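Local coordinates for protein Tox3 (PDB 6WES) that acts as a fungal necrotrophic effector probably recognised through Snn3, this chain being the C-terminal part of its precursor, probably the mature disulfide-bonded beta-barrel toxin left after pro-domain processing, at residues D16-T21 with V142-S147; I33-D38 with H112-L117; C94-R99 with M127-I132. All blocks are in the same frame, centred on the assembly; numbering follows the deposited sequence.

Contact 1. Residues D16-T21 with V142-S147; sequences DCRERT and VFLECS
Cys17 and Cys146 each carry SG anti to the carbonyl carbon, beside the backbone N (chi1 -62° and -53°), and in these positions the sulfurs bond. Cys17 SG lies 2.1 Å from Cys146 SG in a disulfide with chi3 99°, close to a right angle. The link joins the loop that follows strand 2-16 to strand 144-153.

Next to it the backbones pair in antiparallel fashion. Asp16 and Ser147 form a hydrogen-bonded pair: Asp16 N donates to Ser147 O at 2.9 Å, and Ser147 N returns a bond of 2.9 Å to Asp16 O. A water bridges Asp16 OD2 and Ser147 OG, lying 2.9 Å from Asp16 OD2. The other carboxylate oxygen, Asp16 OD1, has partners beyond the two segments: a salt bridge to Arg149 and the backbone N of Gly22. Further along, Leu144 CD1 sits over the centre of one face of the Arg18 guanidinium, 3.9 Å from Arg18 CZ, an apolar cover on a charged surface group.

The contact lies at the surface, where strands 2-16 and 144-153 are neighbours in the antiparallel sheet. On its other edge strand 144-153 pairs with strand 126-133, through Leu144 with Glu129 and Cys146 with Met127, while Cys17 touches Glu129 and Tyr96 of strands 126-133 and 92-105.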
# COMPACT_ATOMS: atom_id res chain seq x y z
N ASP A 16 2.57 -11.32 13.04
CA ASP A 16 2.17 -12.32 14.03
C ASP A 16 0.93 -11.81 14.73
O ASP A 16 0.91 -10.68 15.24
CB ASP A 16 3.32 -12.56 15.00
CG ASP A 16 4.53 -13.10 14.30
OD1 ASP A 16 4.38 -14.00 13.45
OD2 ASP A 16 5.65 -12.62 14.60
N CYS A 17 -0.12 -12.61 14.71
CA CYS A 17 -1.42 -12.20 15.22
C CYS A 17 -1.82 -13.14 16.36
O CYS A 17 -1.10 -14.08 16.69
CB CYS A 17 -2.46 -12.18 14.10
SG CYS A 17 -2.10 -11.01 12.73
N ARG A 18 -3.00 -12.88 16.94
CA ARG A 18 -3.38 -13.64 18.13
C ARG A 18 -3.64 -15.10 17.80
O ARG A 18 -3.30 -16.00 18.58
CB ARG A 18 -4.58 -13.02 18.85
CG ARG A 18 -4.95 -13.82 20.12
CD ARG A 18 -5.82 -13.04 21.08
NE ARG A 18 -5.22 -11.76 21.45
CZ ARG A 18 -5.81 -10.89 22.27
NH1 ARG A 18 -6.99 -11.17 22.81
NH2 ARG A 18 -5.21 -9.74 22.56
N GLU A 19 -4.29 -15.37 16.66
CA GLU A 19 -4.67 -16.73 16.31
C GLU A 19 -3.73 -17.40 15.31
O GLU A 19 -3.74 -18.63 15.22
CB GLU A 19 -6.09 -16.78 15.74
CG GLU A 19 -7.15 -16.38 16.75
CD GLU A 19 -7.22 -17.33 17.91
OE1 GLU A 19 -7.04 -18.55 17.70
OE2 GLU A 19 -7.43 -16.85 19.05
N ARG A 20 -2.92 -16.64 14.59
CA ARG A 20 -2.05 -17.19 13.57
C ARG A 20 -0.80 -16.33 13.49
O ARG A 20 -0.89 -15.10 13.54
CB ARG A 20 -2.72 -17.19 12.19
CG ARG A 20 -1.84 -17.82 11.13
CD ARG A 20 -2.57 -17.99 9.84
NE ARG A 20 -3.89 -18.59 10.06
CZ ARG A 20 -4.30 -19.73 9.49
NH1 ARG A 20 -3.51 -20.38 8.65
NH2 ARG A 20 -5.52 -20.19 9.75
N THR A 21 0.36 -16.97 13.34
CA THR A 21 1.62 -16.25 13.19
C THR A 21 2.25 -16.54 11.83
O THR A 21 1.82 -17.42 11.09
CB THR A 21 2.59 -16.63 14.31
OG1 THR A 21 2.81 -18.04 14.27
CG2 THR A 21 1.98 -16.26 15.66
N VAL A 142 -14.31 -4.12 13.22
CA VAL A 142 -13.40 -3.81 14.32
C VAL A 142 -12.31 -4.88 14.30
O VAL A 142 -12.52 -5.98 13.80
CB VAL A 142 -14.15 -3.79 15.68
CG1 VAL A 142 -14.54 -5.22 16.10
CG2 VAL A 142 -13.32 -3.09 16.76
N PHE A 143 -11.13 -4.55 14.86
CA PHE A 143 -9.97 -5.43 14.78
C PHE A 143 -9.09 -5.25 16.02
O PHE A 143 -9.13 -4.22 16.70
CB PHE A 143 -9.06 -5.05 13.61
CG PHE A 143 -9.67 -5.23 12.24
CD1 PHE A 143 -9.65 -6.46 11.60
CD2 PHE A 143 -10.22 -4.15 11.56
CE1 PHE A 143 -10.17 -6.61 10.32
CE2 PHE A 143 -10.75 -4.28 10.29
CZ PHE A 143 -10.74 -5.51 9.66
N LEU A 144 -8.25 -6.25 16.28
CA LEU A 144 -7.11 -6.13 17.19
C LEU A 144 -5.82 -6.06 16.36
O LEU A 144 -5.63 -6.87 15.46
CB LEU A 144 -7.02 -7.36 18.10
CG LEU A 144 -8.11 -7.59 19.16
CD1 LEU A 144 -8.07 -9.02 19.69
CD2 LEU A 144 -7.95 -6.61 20.30
N GLU A 145 -4.94 -5.12 16.69
CA GLU A 145 -3.71 -4.98 15.92
C GLU A 145 -2.71 -6.09 16.26
O GLU A 145 -2.51 -6.45 17.42
CB GLU A 145 -3.08 -3.61 16.19
CG GLU A 145 -1.92 -3.27 15.27
CD GLU A 145 -1.51 -1.81 15.35
OE1 GLU A 145 -2.39 -0.94 15.54
OE2 GLU A 145 -0.31 -1.53 15.22
N CYS A 146 -2.07 -6.64 15.22
CA CYS A 146 -1.04 -7.66 15.26
C CYS A 146 0.33 -7.02 15.46
O CYS A 146 0.46 -5.80 15.46
CB CYS A 146 -1.05 -8.43 13.95
SG CYS A 146 -2.64 -9.11 13.45
N SER A 147 1.38 -7.83 15.62
CA SER A 147 2.72 -7.28 15.61
C SER A 147 3.41 -7.54 14.27
O SER A 147 3.21 -8.58 13.64
CB SER A 147 3.56 -7.80 16.78
OG SER A 147 3.55 -9.22 16.81
O HOH W 1 1.80 -10.70 18.44
O HOH W 2 5.81 -9.90 15.59

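Contact 2. Residues I33-D38 with H112-L117; sequences IPFETD and HNNIYL
Phe35 and Asn114 come closest where the segments run roughly antiparallel, their touching parts 161° apart in direction, with CA atoms of the two residues 6.0 Å apart. The contact belongs to the beta-barrel fold: the end of strand 23-36 packs against the long loop between strands 92-105 and 126-133, and the Phe35 side chain set against loop backbone, not beta pairing, makes the junction.

Phe35 is the main element. Its CG stands anti to the backbone N (chi1 179°), and the buried ring receives the loop backbone on one face. Asn114 CA lies over the ring centre, 3.5 Å from the centroid and 11° off the normal, which is the geometry of a CH-pi contact. Asn114 N and Ile115 N lie over the same ring face, and His112 O approaches the edge near the ring plane. Beside the ring, Ile115 CG2 reaches Phe35 CD1 at 4.0 Å and Ile33 CG2 at 3.9 Å; the Ile33 and Ile115 side chains cross at about a right angle, and Ile33 also touches Leu104 of strand 92-105.

The Asn114 amide oxygen is held by two donors, Asn5 ND2 of strand 2-16 and the backbone of the next residue. In the latter bond Ile115 N stands above the plane of the Asn114 side-chain carbonyl, 2.8 Å from Asn114 OD1, which lies 3.6 Å from Phe35 CB.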
# COMPACT_ATOMS: atom_id res chain seq x y z
N ILE A 33 1.95 9.48 -13.11
CA ILE A 33 2.21 10.90 -12.83
C ILE A 33 2.39 11.66 -14.13
O ILE A 33 3.50 11.69 -14.68
CB ILE A 33 3.46 11.09 -11.96
CG1 ILE A 33 3.48 10.11 -10.77
CG2 ILE A 33 3.50 12.54 -11.49
CD1 ILE A 33 4.45 9.01 -10.97
N PRO A 34 1.35 12.29 -14.67
CA PRO A 34 1.50 13.12 -15.86
C PRO A 34 2.32 14.36 -15.54
O PRO A 34 2.34 14.85 -14.41
CB PRO A 34 0.06 13.52 -16.21
CG PRO A 34 -0.85 12.68 -15.33
CD PRO A 34 -0.04 12.23 -14.18
N PHE A 35 2.98 14.90 -16.56
CA PHE A 35 3.76 16.11 -16.37
C PHE A 35 3.54 17.00 -17.58
O PHE A 35 3.77 16.57 -18.72
CB PHE A 35 5.26 15.76 -16.20
CG PHE A 35 6.18 16.94 -16.01
CD1 PHE A 35 6.58 17.33 -14.76
CD2 PHE A 35 6.70 17.60 -17.11
CE1 PHE A 35 7.46 18.42 -14.59
CE2 PHE A 35 7.57 18.69 -16.96
CZ PHE A 35 7.95 19.09 -15.69
N GLU A 36 3.13 18.24 -17.36
CA GLU A 36 2.93 19.18 -18.46
C GLU A 36 4.24 19.88 -18.77
O GLU A 36 4.76 20.64 -17.94
CB GLU A 36 1.84 20.19 -18.09
CG GLU A 36 1.71 21.38 -19.05
CD GLU A 36 1.51 20.98 -20.51
OE1 GLU A 36 0.41 20.47 -20.83
OE2 GLU A 36 2.42 21.21 -21.32
N THR A 37 4.78 19.64 -19.97
CA THR A 37 6.10 20.17 -20.28
C THR A 37 6.13 21.69 -20.35
O THR A 37 7.22 22.27 -20.27
CB THR A 37 6.69 19.57 -21.57
OG1 THR A 37 5.87 19.92 -22.68
CG2 THR A 37 6.75 18.06 -21.48
N ASP A 38 4.97 22.35 -20.48
CA ASP A 38 4.96 23.81 -20.50
C ASP A 38 5.00 24.43 -19.10
O ASP A 38 5.23 25.65 -19.00
CB ASP A 38 3.70 24.34 -21.22
CG ASP A 38 3.63 23.95 -22.71
OD1 ASP A 38 4.67 23.62 -23.33
OD2 ASP A 38 2.51 24.02 -23.27
N HIS A 112 12.74 20.29 -14.61
CA HIS A 112 12.45 21.26 -15.65
C HIS A 112 11.83 20.62 -16.89
O HIS A 112 11.06 21.29 -17.59
CB HIS A 112 13.71 22.07 -15.97
CG HIS A 112 14.14 22.96 -14.84
ND1 HIS A 112 14.96 22.53 -13.83
CD2 HIS A 112 13.79 24.23 -14.54
CE1 HIS A 112 15.13 23.51 -12.96
NE2 HIS A 112 14.43 24.55 -13.36
N ASN A 113 12.11 19.34 -17.15
CA ASN A 113 11.69 18.68 -18.37
C ASN A 113 10.68 17.57 -18.15
O ASN A 113 9.95 17.22 -19.08
CB ASN A 113 12.89 18.04 -19.09
CG ASN A 113 13.98 19.05 -19.41
OD1 ASN A 113 13.70 20.12 -19.90
ND2 ASN A 113 15.23 18.70 -19.10
N ASN A 114 10.65 16.99 -16.95
CA ASN A 114 9.78 15.87 -16.63
C ASN A 114 9.89 15.67 -15.12
O ASN A 114 10.61 16.40 -14.43
CB ASN A 114 10.22 14.61 -17.39
CG ASN A 114 9.11 13.58 -17.54
OD1 ASN A 114 8.05 13.70 -16.96
ND2 ASN A 114 9.38 12.55 -18.34
N ILE A 115 9.16 14.69 -14.60
CA ILE A 115 9.29 14.33 -13.18
C ILE A 115 10.72 13.87 -12.89
O ILE A 115 11.49 13.50 -13.78
CB ILE A 115 8.29 13.24 -12.78
CG1 ILE A 115 8.60 11.91 -13.47
CG2 ILE A 115 6.84 13.72 -13.01
CD1 ILE A 115 7.87 10.73 -12.82
N TYR A 116 11.04 13.85 -11.60
CA TYR A 116 12.32 13.28 -11.16
C TYR A 116 12.05 12.78 -9.76
O TYR A 116 11.58 13.55 -8.92
CB TYR A 116 13.42 14.35 -11.12
CG TYR A 116 14.82 13.81 -11.09
CD1 TYR A 116 15.62 13.86 -12.22
CD2 TYR A 116 15.33 13.24 -9.93
CE1 TYR A 116 16.93 13.39 -12.21
CE2 TYR A 116 16.66 12.76 -9.91
CZ TYR A 116 17.42 12.82 -11.06
OH TYR A 116 18.72 12.36 -11.06
N LEU A 117 12.27 11.48 -9.52
CA LEU A 117 11.92 10.86 -8.25
C LEU A 117 13.15 10.59 -7.41
O LEU A 117 14.28 10.55 -7.90
CB LEU A 117 11.15 9.55 -8.47
CG LEU A 117 9.96 9.69 -9.42
CD1 LEU A 117 9.33 8.31 -9.60
CD2 LEU A 117 8.93 10.70 -8.93

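Contact 3. Residues C94-R99 with M127-I132; sequences CLYQLR and MHEVCI
Cys94 and Cys131 are covalently joined, Cys94 SG to Cys131 SG at 2.0 Å with chi3 111°, across a non-hydrogen-bonded pair whose CA atoms are only 4.1 Å apart. Backbone bonds supply the register of this antiparallel ladder: Leu95 with Val130 and Gln97 with His128 each exchange two, the longest 3.0 Å from Val130 N to Leu95 O.

Among polar side chains, the Tyr96 hydroxyl donates to Glu129, Tyr96 OH to Glu129 OE2 at 2.6 Å, on the anti lone pair; the two side chains run side by side. Glu129 OE1 accepts from Glu19 N.

Stacking occupies the opposite face. His128 CG lies anti to the carbonyl carbon, beside the backbone N (chi1 -53°), and the Arg99 guanidinium lies flat on the ring, planes 19° apart and centres 3.6 Å apart. Arg99 NE and NH2 both grip Gln97 OE1, which limits rotation of the guanidinium. His128 NE2 hydrogen-bonds to Thr126 OG1, and Gln97 NE2 to Asp80 OD1.

Apolar contacts follow on the Tyr96 face: Met127 SD makes an oblique Met-aromatic contact, 3.9 Å from Tyr96 CD1, and Met127 CE meets Leu98 CD1.

Strand 92-105 lies between strands 72-85 and 126-133, and Leu98 and Met127 pack on strands 2-16 and 23-36.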
# COMPACT_ATOMS: atom_id res chain seq x y z
N CYS A 94 -11.02 -16.06 10.67
CA CYS A 94 -10.40 -14.78 10.98
C CYS A 94 -10.35 -13.91 9.75
O CYS A 94 -9.94 -14.36 8.68
CB CYS A 94 -8.96 -14.99 11.48
SG CYS A 94 -8.85 -15.97 13.00
N LEU A 95 -10.70 -12.65 9.92
CA LEU A 95 -10.54 -11.65 8.89
C LEU A 95 -9.34 -10.78 9.23
O LEU A 95 -9.18 -10.36 10.38
CB LEU A 95 -11.79 -10.77 8.82
CG LEU A 95 -11.69 -9.69 7.74
CD1 LEU A 95 -11.62 -10.27 6.34
CD2 LEU A 95 -12.86 -8.74 7.86
N TYR A 96 -8.50 -10.54 8.25
CA TYR A 96 -7.28 -9.76 8.41
C TYR A 96 -7.33 -8.55 7.50
O TYR A 96 -7.85 -8.63 6.38
CB TYR A 96 -6.06 -10.58 8.00
CG TYR A 96 -5.87 -11.72 8.93
CD1 TYR A 96 -5.13 -11.58 10.09
CD2 TYR A 96 -6.47 -12.94 8.65
CE1 TYR A 96 -5.00 -12.65 10.97
CE2 TYR A 96 -6.36 -13.99 9.51
CZ TYR A 96 -5.62 -13.83 10.67
OH TYR A 96 -5.52 -14.89 11.54
N GLN A 97 -6.79 -7.45 7.97
CA GLN A 97 -6.62 -6.26 7.15
C GLN A 97 -5.20 -5.75 7.29
O GLN A 97 -4.74 -5.45 8.40
CB GLN A 97 -7.60 -5.19 7.59
CG GLN A 97 -7.53 -3.95 6.70
CD GLN A 97 -8.68 -3.03 7.00
OE1 GLN A 97 -8.55 -2.09 7.78
NE2 GLN A 97 -9.82 -3.30 6.37
N LEU A 98 -4.51 -5.66 6.16
CA LEU A 98 -3.14 -5.15 6.09
C LEU A 98 -3.19 -3.73 5.56
O LEU A 98 -3.87 -3.45 4.56
CB LEU A 98 -2.34 -6.03 5.14
CG LEU A 98 -0.90 -5.59 4.84
CD1 LEU A 98 -0.08 -5.50 6.14
CD2 LEU A 98 -0.30 -6.59 3.89
N ARG A 99 -2.54 -2.82 6.27
CA ARG A 99 -2.52 -1.41 5.92
C ARG A 99 -1.07 -1.05 5.60
O ARG A 99 -0.21 -0.99 6.50
CB ARG A 99 -3.07 -0.58 7.07
CG ARG A 99 -4.50 -0.98 7.43
CD ARG A 99 -5.06 -0.18 8.60
NE ARG A 99 -6.32 -0.78 9.03
CZ ARG A 99 -6.86 -0.60 10.23
NH1 ARG A 99 -6.26 0.20 11.12
NH2 ARG A 99 -8.00 -1.20 10.53
N MET A 127 -0.96 -4.82 10.54
CA MET A 127 -1.99 -5.81 10.27
C MET A 127 -2.93 -5.87 11.45
O MET A 127 -2.54 -5.60 12.59
CB MET A 127 -1.41 -7.20 10.00
CG MET A 127 -2.47 -8.23 9.53
SD MET A 127 -1.78 -9.82 9.02
CE MET A 127 -1.05 -9.27 7.46
N HIS A 128 -4.17 -6.23 11.16
CA HIS A 128 -5.27 -6.17 12.11
C HIS A 128 -6.09 -7.44 11.92
O HIS A 128 -6.28 -7.88 10.78
CB HIS A 128 -6.07 -4.89 11.79
CG HIS A 128 -5.20 -3.67 11.76
ND1 HIS A 128 -5.02 -2.88 12.88
CD2 HIS A 128 -4.42 -3.14 10.79
CE1 HIS A 128 -4.17 -1.91 12.59
NE2 HIS A 128 -3.78 -2.05 11.33
N GLU A 129 -6.52 -8.06 13.02
CA GLU A 129 -7.16 -9.38 12.96
C GLU A 129 -8.43 -9.38 13.81
O GLU A 129 -8.45 -8.82 14.91
CB GLU A 129 -6.19 -10.46 13.54
CG GLU A 129 -6.75 -11.90 13.66
CD GLU A 129 -5.87 -12.88 14.49
OE1 GLU A 129 -5.72 -12.64 15.69
OE2 GLU A 129 -5.34 -13.87 13.95
N VAL A 130 -9.49 -10.02 13.31
CA VAL A 130 -10.67 -10.31 14.12
C VAL A 130 -11.07 -11.76 13.86
O VAL A 130 -11.14 -12.19 12.70
CB VAL A 130 -11.84 -9.32 13.85
CG1 VAL A 130 -12.20 -9.23 12.37
CG2 VAL A 130 -13.07 -9.63 14.74
N CYS A 131 -11.27 -12.53 14.92
CA CYS A 131 -11.57 -13.95 14.78
C CYS A 131 -12.85 -14.33 15.53
O CYS A 131 -13.16 -13.76 16.58
CB CYS A 131 -10.47 -14.85 15.32
SG CYS A 131 -8.90 -14.61 14.53
N ILE A 132 -13.56 -15.31 14.99
CA ILE A 132 -14.73 -15.88 15.66
C ILE A 132 -14.72 -17.39 15.45
O ILE A 132 -14.25 -17.90 14.43
CB ILE A 132 -16.04 -15.24 15.14
CG1 ILE A 132 -17.25 -15.75 15.92
CG2 ILE A 132 -16.25 -15.53 13.67
CD1 ILE A 132 -18.50 -14.92 15.70

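Overall arrangement
Contacts 1 and 3 lie together, centres about 6 Å apart, on one side of the chain's centre, whereas contact 2 sits on the opposite side, with centres about 42 Å and 40 Å away. All three reach one antiparallel sheet. Contact 3 is buried and regular, a strand ladder with stacked and apolar side chains and a buried hydroxyl-carboxylate bond; contact 1 is its surface neighbour, with water and charge around a single beta pair. Each holds a disulfide, and their strands 126-133 and 144-153 are sheet neighbours. Contact 2, partly buried, has neither disulfide nor ladder and relies on an aromatic face against loop backbone. Along the chain, contact 1 encloses both others, while contacts 2 and 3 interleave.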